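Local coordinates for protein carbonic anhydrase (Coccomyxa sp. PA, PDB 3UCJ) that probably catalyses the reversible hydration of carbon dioxide to hydrogencarbonate and a proton, using one zinc ion per subunit, at residues A[96-101]-A[181-186]; A[170-175]-A[203-208]. All blocks are in the same frame, centred on the assembly; numbering follows the deposited sequence.

Interaction 1: residues A[96-101]-A[181-186]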
loop_
_atom_site.group_PDB
_atom_site.type_symbol
_atom_site.label_atom_id
_atom_site.label_comp_id
_atom_site.label_asym_id
_atom_site.label_seq_id
_atom_site.Cartn_x
_atom_site.Cartn_y
_atom_site.Cartn_z
ATOM N N LYS A 96 2.251 -15.250 -22.054
ATOM C CA LYS A 96 2.700 -14.578 -23.276
ATOM C C LYS A 96 2.076 -13.227 -23.569
ATOM O O LYS A 96 2.710 -12.419 -24.265
ATOM C CB LYS A 96 2.366 -15.510 -24.481
ATOM C CG LYS A 96 3.170 -16.860 -24.384
ATOM C CD LYS A 96 2.953 -17.694 -25.690
ATOM C CE LYS A 96 3.702 -18.997 -25.562
ATOM N NZ LYS A 96 3.021 -19.917 -26.513
ATOM N N HIS A 97 0.862 -12.997 -23.071
ATOM C CA HIS A 97 0.086 -11.811 -23.455
ATOM C C HIS A 97 -0.583 -11.186 -22.177
ATOM O O HIS A 97 -1.237 -11.907 -21.415
ATOM C CB HIS A 97 -1.049 -12.188 -24.399
ATOM C CG HIS A 97 -0.644 -13.124 -25.506
ATOM N ND1 HIS A 97 0.343 -12.795 -26.429
ATOM C CD2 HIS A 97 -1.060 -14.391 -25.816
ATOM C CE1 HIS A 97 0.490 -13.813 -27.281
ATOM N NE2 HIS A 97 -0.358 -14.782 -26.948
ATOM N N ILE A 98 -0.564 -9.866 -22.104
ATOM C CA ILE A 98 -1.242 -9.188 -20.936
ATOM C C ILE A 98 -2.310 -8.280 -21.600
ATOM O O ILE A 98 -1.970 -7.466 -22.451
ATOM C CB ILE A 98 -0.248 -8.339 -20.215
ATOM C CG1 ILE A 98 0.843 -9.170 -19.521
ATOM C CG2 ILE A 98 -1.059 -7.526 -19.139
ATOM C CD1 ILE A 98 2.050 -8.378 -19.098
ATOM N N LEU A 99 -3.559 -8.481 -21.243
ATOM C CA LEU A 99 -4.660 -7.727 -21.775
ATOM C C LEU A 99 -4.992 -6.666 -20.701
ATOM O O LEU A 99 -5.273 -7.045 -19.563
ATOM C CB LEU A 99 -5.834 -8.658 -21.892
ATOM C CG LEU A 99 -5.694 -9.953 -22.758
ATOM C CD1 LEU A 99 -6.926 -10.839 -22.627
ATOM C CD2 LEU A 99 -5.398 -9.461 -24.206
ATOM N N VAL A 100 -4.924 -5.376 -21.055
ATOM C CA VAL A 100 -5.303 -4.319 -20.127
ATOM C C VAL A 100 -6.593 -3.840 -20.667
ATOM O O VAL A 100 -6.617 -3.187 -21.723
ATOM C CB VAL A 100 -4.225 -3.206 -20.164
ATOM C CG1 VAL A 100 -4.610 -1.938 -19.210
ATOM C CG2 VAL A 100 -2.871 -3.786 -19.782
ATOM N N CYS A 101 -7.627 -4.094 -19.919
ATOM C CA CYS A 101 -8.962 -3.866 -20.428
ATOM C C CYS A 101 -9.687 -2.798 -19.657
ATOM O O CYS A 101 -9.972 -3.013 -18.478
ATOM C CB CYS A 101 -9.750 -5.182 -20.347
ATOM S SG CYS A 101 -11.352 -5.032 -21.233
ATOM N N LEU A 181 6.722 -11.361 -24.594
ATOM C CA LEU A 181 5.611 -10.850 -23.735
ATOM C C LEU A 181 4.992 -9.728 -24.523
ATOM O O LEU A 181 5.656 -8.791 -24.828
ATOM C CB LEU A 181 6.244 -10.374 -22.407
ATOM C CG LEU A 181 5.178 -10.004 -21.300
ATOM C CD1 LEU A 181 4.158 -11.088 -21.037
ATOM C CD2 LEU A 181 6.054 -9.669 -20.101
ATOM N N SER A 182 3.714 -9.811 -24.814
ATOM C CA SER A 182 3.017 -8.717 -25.437
ATOM C C SER A 182 1.958 -8.047 -24.478
ATOM O O SER A 182 1.430 -8.712 -23.608
ATOM C CB SER A 182 2.292 -9.226 -26.672
ATOM O OG SER A 182 1.243 -10.122 -26.393
ATOM N N VAL A 183 1.625 -6.790 -24.760
ATOM C CA VAL A 183 0.707 -5.970 -23.886
ATOM C C VAL A 183 -0.286 -5.334 -24.853
ATOM O O VAL A 183 0.102 -4.878 -25.961
ATOM C CB VAL A 183 1.514 -4.939 -23.132
ATOM C CG1 VAL A 183 0.561 -4.115 -22.149
ATOM C CG2 VAL A 183 2.672 -5.620 -22.321
ATOM N N HIS A 184 -1.560 -5.466 -24.518
ATOM C CA HIS A 184 -2.708 -5.051 -25.328
ATOM C C HIS A 184 -3.633 -4.093 -24.648
ATOM O O HIS A 184 -4.138 -4.409 -23.533
ATOM C CB HIS A 184 -3.484 -6.294 -25.702
ATOM C CG HIS A 184 -2.603 -7.366 -26.290
ATOM N ND1 HIS A 184 -2.391 -7.495 -27.652
ATOM C CD2 HIS A 184 -1.789 -8.276 -25.691
ATOM C CE1 HIS A 184 -1.549 -8.490 -27.873
ATOM N NE2 HIS A 184 -1.152 -8.972 -26.705
ATOM N N GLY A 185 -3.871 -2.939 -25.271
ATOM C CA GLY A 185 -4.880 -2.051 -24.764
ATOM C C GLY A 185 -6.221 -2.321 -25.377
ATOM O O GLY A 185 -6.371 -2.150 -26.603
ATOM N N ILE A 186 -7.204 -2.768 -24.608
ATOM C CA ILE A 186 -8.528 -3.040 -25.147
ATOM C C ILE A 186 -9.610 -2.400 -24.286
ATOM O O ILE A 186 -9.351 -1.940 -23.119
ATOM C CB ILE A 186 -8.787 -4.559 -25.255
ATOM C CG1 ILE A 186 -8.558 -5.264 -23.878
ATOM C CG2 ILE A 186 -7.866 -5.177 -26.231
ATOM C CD1 ILE A 186 -9.140 -6.742 -23.834
#

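Interaction 2: residues A[170-175]-A[203-208]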
loop_
_atom_site.group_PDB
_atom_site.type_symbol
_atom_site.label_atom_id
_atom_site.label_comp_id
_atom_site.label_asym_id
_atom_site.label_seq_id
_atom_site.Cartn_x
_atom_site.Cartn_y
_atom_site.Cartn_z
ATOM N N ILE A 170 8.627 -5.501 -13.702
ATOM C CA ILE A 170 8.406 -6.893 -14.028
ATOM C C ILE A 170 8.497 -7.031 -15.560
ATOM O O ILE A 170 9.209 -7.902 -16.042
ATOM C CB ILE A 170 6.984 -7.386 -13.598
ATOM C CG1 ILE A 170 6.748 -7.315 -12.029
ATOM C CG2 ILE A 170 6.694 -8.790 -14.202
ATOM C CD1 ILE A 170 7.888 -7.691 -11.201
ATOM N N VAL A 171 7.714 -6.224 -16.294
ATOM C CA VAL A 171 7.706 -6.344 -17.787
ATOM C C VAL A 171 9.048 -5.942 -18.392
ATOM O O VAL A 171 9.510 -6.586 -19.402
ATOM C CB VAL A 171 6.530 -5.557 -18.390
ATOM C CG1 VAL A 171 6.674 -5.451 -19.905
ATOM C CG2 VAL A 171 5.267 -6.213 -18.051
ATOM N N GLN A 172 9.657 -4.910 -17.804
ATOM C CA GLN A 172 10.897 -4.358 -18.279
ATOM C C GLN A 172 11.999 -5.425 -18.065
ATOM O O GLN A 172 12.820 -5.656 -18.979
ATOM C CB GLN A 172 11.295 -3.087 -17.599
ATOM C CG GLN A 172 10.578 -1.833 -18.190
ATOM C CD GLN A 172 11.041 -1.583 -19.645
ATOM O OE1 GLN A 172 12.264 -1.624 -19.934
ATOM N NE2 GLN A 172 10.089 -1.346 -20.546
ATOM N N ALA A 173 11.985 -6.095 -16.910
ATOM C CA ALA A 173 12.972 -7.140 -16.654
ATOM C C ALA A 173 12.775 -8.316 -17.643
ATOM O O ALA A 173 13.795 -8.852 -18.117
ATOM C CB ALA A 173 12.953 -7.581 -15.153
ATOM N N ALA A 174 11.540 -8.677 -17.986
ATOM C CA ALA A 174 11.214 -9.794 -18.815
ATOM C C ALA A 174 11.676 -9.498 -20.248
ATOM O O ALA A 174 12.347 -10.354 -20.906
ATOM C CB ALA A 174 9.775 -10.067 -18.826
ATOM N N TRP A 175 11.351 -8.308 -20.731
ATOM C CA TRP A 175 11.898 -7.864 -22.022
ATOM C C TRP A 175 13.445 -7.870 -22.020
ATOM O O TRP A 175 14.047 -8.308 -22.999
ATOM C CB TRP A 175 11.337 -6.505 -22.443
ATOM C CG TRP A 175 9.866 -6.528 -22.859
ATOM C CD1 TRP A 175 9.117 -7.611 -23.170
ATOM C CD2 TRP A 175 9.023 -5.370 -23.080
ATOM N NE1 TRP A 175 7.863 -7.218 -23.558
ATOM C CE2 TRP A 175 7.788 -5.843 -23.518
ATOM C CE3 TRP A 175 9.241 -3.972 -22.980
ATOM C CZ2 TRP A 175 6.714 -4.989 -23.803
ATOM C CZ3 TRP A 175 8.197 -3.126 -23.320
ATOM C CH2 TRP A 175 6.966 -3.628 -23.729
ATOM N N THR A 203 5.112 -5.532 -28.261
ATOM C CA THR A 203 5.842 -6.740 -27.949
ATOM C C THR A 203 7.164 -6.346 -27.443
ATOM O O THR A 203 7.966 -7.205 -27.129
ATOM C CB THR A 203 6.092 -7.671 -29.233
ATOM O OG1 THR A 203 6.816 -6.878 -30.162
ATOM C CG2 THR A 203 4.815 -8.155 -29.832
ATOM N N GLY A 204 7.458 -5.059 -27.358
ATOM C CA GLY A 204 8.736 -4.611 -26.816
ATOM C C GLY A 204 8.906 -3.124 -27.003
ATOM O O GLY A 204 7.955 -2.456 -27.412
ATOM N N MET A 205 10.093 -2.620 -26.697
ATOM C CA MET A 205 10.363 -1.198 -26.693
ATOM C C MET A 205 10.145 -0.601 -28.092
ATOM O O MET A 205 9.489 0.428 -28.226
ATOM C CB MET A 205 11.778 -0.893 -26.231
ATOM C CG MET A 205 12.061 -1.292 -24.756
ATOM S SD MET A 205 11.033 -0.158 -23.658
ATOM C CE MET A 205 11.971 1.284 -23.800
ATOM N N GLU A 206 10.622 -1.310 -29.135
ATOM C CA GLU A 206 10.337 -0.805 -30.488
ATOM C C GLU A 206 8.834 -0.540 -30.762
ATOM O O GLU A 206 8.470 0.577 -31.138
ATOM C CB GLU A 206 11.044 -1.680 -31.584
ATOM C CG GLU A 206 10.928 -0.991 -32.930
ATOM C CD GLU A 206 11.545 -1.871 -33.983
ATOM O OE1 GLU A 206 12.773 -2.123 -33.865
ATOM O OE2 GLU A 206 10.790 -2.351 -34.857
ATOM N N ASP A 207 7.941 -1.486 -30.495
ATOM C CA ASP A 207 6.519 -1.229 -30.703
ATOM C C ASP A 207 5.972 -0.111 -29.795
ATOM O O ASP A 207 5.044 0.601 -30.158
ATOM C CB ASP A 207 5.678 -2.442 -30.356
ATOM C CG ASP A 207 5.878 -3.598 -31.308
ATOM O OD1 ASP A 207 5.478 -4.709 -30.947
ATOM O OD2 ASP A 207 6.410 -3.370 -32.419
ATOM N N ALA A 208 6.474 -0.053 -28.570
ATOM C CA ALA A 208 5.954 0.949 -27.600
ATOM C C ALA A 208 6.244 2.383 -28.080
ATOM O O ALA A 208 5.398 3.256 -27.956
ATOM C CB ALA A 208 6.552 0.679 -26.247
#

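Interaction 1: residues A[96-101]-A[181-186]
S182 OG joins two imidazoles: it is 2.8 Å from H97 ND1 across the strands and 2.7 Å from H184 NE2 two residues along its own strand, both hydrogen bonds. The hydroxyl meets the H97 ring at its edge, in plane, and stands between its own backbone N and carbonyl carbon (chi1 67°), a position small serine takes easily; it can donate or accept toward either ring. With H97 ND1 and H184 NE2 4.1 Å apart, a proton on one would probably disfavour protonation of the other. An alanine in place of H184 would remove the ring and NE2, and would probably cost S182 OG one of its histidine partners and leave L99 CD2 with less to pack on. Beneath these side chains five backbone bonds form the ladder: S182 N to K96 O, I98 N to S182 O, H184 N to I98 O, V100 N to H184 O (2.8 Å, 170° at the hydrogen) and I186 N to V100 O. This is regular parallel pairing of two adjacent interior strands in the alpha/beta sheet of a beta-class carbonic anhydrase. The strand of H97 also pairs with 42-47 and runs on to the zinc ligand H103. On the face of I98, V100 and V183, branched aliphatic side chains suit a buried strand: I98 CD1 lies 3.9 Å from L181 CD1, and V165 of helix 146-167 covers all three. On the other face I186 CG1 sits 3.7 Å from C101 CB, while T6, A7 and L9 of a second subunit pack over H97, S182, H184 and I186.

Interaction 2: residues A[170-175]-A[203-208]
Helix 205-211 starts at G204, its N-cap residue, and this turn of backbone lies against the indole of W175 near the end of helix 169-176. G204 CA stands 3.5 Å from the centroid of the six-membered ring, only 6° off the ring normal, so a C-H can point at the pi face, a CH-pi contact. Its extended backbone (phi 172°, psi -172°) is one that glycine adopts readily. T203 O lies on the same side of the indole, off toward its rim, 3.6 Å from W175 NE1, whereas V171 CG1 covers the opposite face, 3.8 Å above the ring plane, so the indole is sandwiched. The N-H of W175 NE1 points to L181 O, a hydrogen bond. At the ring edge M205 SD approaches W175 CZ3 to 4.1 Å, a Met-aromatic contact. The flexible thioether, bent at chi2 and chi3, also accepts at SD a weak hydrogen bond of 3.5 Å from Q172 NE2, which has a further acceptor in C166 O. D207 OD1 takes two bonds from T203, one from N at 2.8 Å through its anti lone pair and one from OG1 at 2.7 Å from above the carboxylate plane. An aspartate in the first turn thus probably helps fix the backbone that faces W175. A208 N bonds to G204 O, closing the first turn of a helix whose glycine N-cap sits by its CA over a tryptophan face.

In the fold
Interaction 1 is core and interaction 2 is peripheral, about 8 and 17 Å from the chain centre measured to the contact centres. In the sheet, repeated backbone bonds and buried aliphatic side chains join the strands, with a polar histidine-serine chain on the face that another subunit covers. At the surface, an aromatic face, a sulfur and one weak bond join two helices instead. The two meet directly, through the hydrogen bond from the W175 indole to L181 and through V171, which packs on both I98 and L181. Helix 169-176, which precedes strand 182-189 in the chain, therefore contacts both the sheet, through V171, A174 and W175, and the start of helix 205-211, through Q172 and W175.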